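Local coordinates for protein mandalate racemase/muconate lactonizing enzyme (PDB 4E4U) that is a putative member of the mandelate racemase/muconate lactonizing enzyme family, and probably acts on a carboxylate substrate, although its own reaction is not established, at residues A[51-54]-A[55-59]. Numbering follows the deposited sequence.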
loop_
_atom_site.group_PDB
_atom_site.type_symbol
_atom_site.label_atom_id
_atom_site.label_comp_id
_atom_site.label_asym_id
_atom_site.label_seq_id
_atom_site.Cartn_x
_atom_site.Cartn_y
_atom_site.Cartn_z
ATOM N N ALA A 51 -10.598 -41.537 -18.203
ATOM C CA ALA A 51 -10.828 -42.843 -17.588
ATOM C C ALA A 51 -9.575 -43.412 -16.878
ATOM O O ALA A 51 -9.647 -43.744 -15.692
ATOM C CB ALA A 51 -11.438 -43.832 -18.594
ATOM N N PRO A 52 -8.415 -43.485 -17.569
ATOM C CA PRO A 52 -7.239 -43.960 -16.827
ATOM C C PRO A 52 -6.728 -42.971 -15.773
ATOM O O PRO A 52 -6.139 -43.406 -14.784
ATOM C CB PRO A 52 -6.186 -44.183 -17.923
ATOM C CG PRO A 52 -6.659 -43.386 -19.083
ATOM C CD PRO A 52 -8.149 -43.407 -19.016
ATOM N N ILE A 53 -6.956 -41.673 -15.955
ATOM C CA ILE A 53 -6.601 -40.717 -14.910
ATOM C C ILE A 53 -7.363 -41.038 -13.621
ATOM O O ILE A 53 -6.781 -41.094 -12.526
ATOM C CB ILE A 53 -6.933 -39.277 -15.337
ATOM C CG1 ILE A 53 -5.942 -38.791 -16.399
ATOM C CG2 ILE A 53 -6.899 -38.338 -14.140
ATOM C CD1 ILE A 53 -6.326 -37.464 -17.002
ATOM N N ILE A 54 -8.667 -41.259 -13.753
ATOM C CA ILE A 54 -9.504 -41.515 -12.587
ATOM C C ILE A 54 -9.076 -42.803 -11.884
ATOM O O ILE A 54 -8.975 -42.842 -10.650
ATOM C CB ILE A 54 -10.987 -41.569 -12.976
ATOM C CG1 ILE A 54 -11.455 -40.187 -13.445
ATOM C CG2 ILE A 54 -11.840 -42.040 -11.811
ATOM C CD1 ILE A 54 -12.724 -40.227 -14.276
ATOM N N ASP A 55 -8.787 -43.845 -12.660
ATOM C CA ASP A 55 -8.290 -45.097 -12.088
ATOM C C ASP A 55 -7.008 -44.845 -11.287
ATOM O O ASP A 55 -6.834 -45.373 -10.188
ATOM C CB ASP A 55 -8.006 -46.127 -13.187
ATOM C CG ASP A 55 -9.257 -46.816 -13.694
ATOM O OD1 ASP A 55 -10.322 -46.694 -13.054
ATOM O OD2 ASP A 55 -9.160 -47.496 -14.736
ATOM N N ASP A 56 -6.117 -44.033 -11.842
ATOM C CA ASP A 56 -4.839 -43.766 -11.203
ATOM C C ASP A 56 -5.010 -43.051 -9.864
ATOM O O ASP A 56 -4.415 -43.444 -8.857
ATOM C CB ASP A 56 -3.956 -42.941 -12.138
ATOM C CG ASP A 56 -2.536 -42.813 -11.633
ATOM O OD1 ASP A 56 -1.780 -43.801 -11.757
ATOM O OD2 ASP A 56 -2.173 -41.731 -11.123
ATOM N N VAL A 57 -5.830 -42.006 -9.849
ATOM C CA VAL A 57 -6.052 -41.241 -8.627
ATOM C C VAL A 57 -6.705 -42.124 -7.566
ATOM O O VAL A 57 -6.316 -42.112 -6.400
ATOM C CB VAL A 57 -6.936 -40.011 -8.899
ATOM C CG1 VAL A 57 -7.230 -39.253 -7.605
ATOM C CG2 VAL A 57 -6.266 -39.090 -9.923
ATOM N N PHE A 58 -7.709 -42.885 -7.981
ATOM C CA PHE A 58 -8.412 -43.765 -7.061
ATOM C C PHE A 58 -7.472 -44.789 -6.428
ATOM O O PHE A 58 -7.442 -44.958 -5.203
ATOM C CB PHE A 58 -9.554 -44.481 -7.776
ATOM C CG PHE A 58 -10.223 -45.516 -6.930
ATOM C CD1 PHE A 58 -11.087 -45.133 -5.915
ATOM C CD2 PHE A 58 -9.981 -46.866 -7.133
ATOM C CE1 PHE A 58 -11.699 -46.079 -5.113
ATOM C CE2 PHE A 58 -10.594 -47.822 -6.334
ATOM C CZ PHE A 58 -11.457 -47.427 -5.326
ATOM N N GLU A 59 -6.689 -45.462 -7.260
ATOM C CA GLU A 59 -5.785 -46.491 -6.761
ATOM C C GLU A 59 -4.765 -45.929 -5.771
ATOM O O GLU A 59 -4.522 -46.530 -4.724
ATOM C CB GLU A 59 -5.073 -47.181 -7.926
ATOM C CG GLU A 59 -5.988 -48.046 -8.770
ATOM C CD GLU A 59 -5.374 -48.418 -10.107
ATOM O OE1 GLU A 59 -4.218 -48.019 -10.368
ATOM O OE2 GLU A 59 -6.056 -49.099 -10.901
HETATM O O HOH W 1 -11.841 -44.975 -14.497
#
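Asp55 N donates to Ala51 O at 3.2 Å, and three more i to i+4 backbone bonds follow it: Asp56 N to Pro52 O, Val57 N to Ile53 O and Phe58 N to Ile54 O, each 3.0 Å. The Asp56 N to Pro52 O bond is the least straight of the four, with an N-H...O angle of 152°. Pro52 has no N-H to return to the preceding turn, and the helix kinks there.

A water adds a second link at Ala51. It donates to Ala51 O at 2.8 Å and to Asp55 OD1 at 2.7 Å, so the carbonyl oxygen takes both the Asp55 amide and a water hydrogen. With CG beside its own backbone N (chi1 -79°), the Asp55 carboxylate folds back toward the preceding turn, where the water can bridge. Asp56 turns its CG the other way, anti to N (chi1 -171°), and its polar end looks beyond this turn: OD1 forms a salt bridge with Arg60, and OD2 accepts from Gly46 N of a second subunit.

Apolar contact between the turns is light. Ile53 CG2 and Val57 CG2 stand 4.3 Å apart, side by side on the face that packs against helix 88-109 and Phe45 of the second subunit. Ile54 and Phe58 project from another face onto strands 3-12 and 22-30.

This is regular alpha-helical i to i+4 geometry with a proline kink, in a helix packed on the three-stranded antiparallel sheet and against helix 88-109 of the enolase-type N-terminal domain, and forming part of a subunit interface, where Pro52 meets Pro52 of the second subunit.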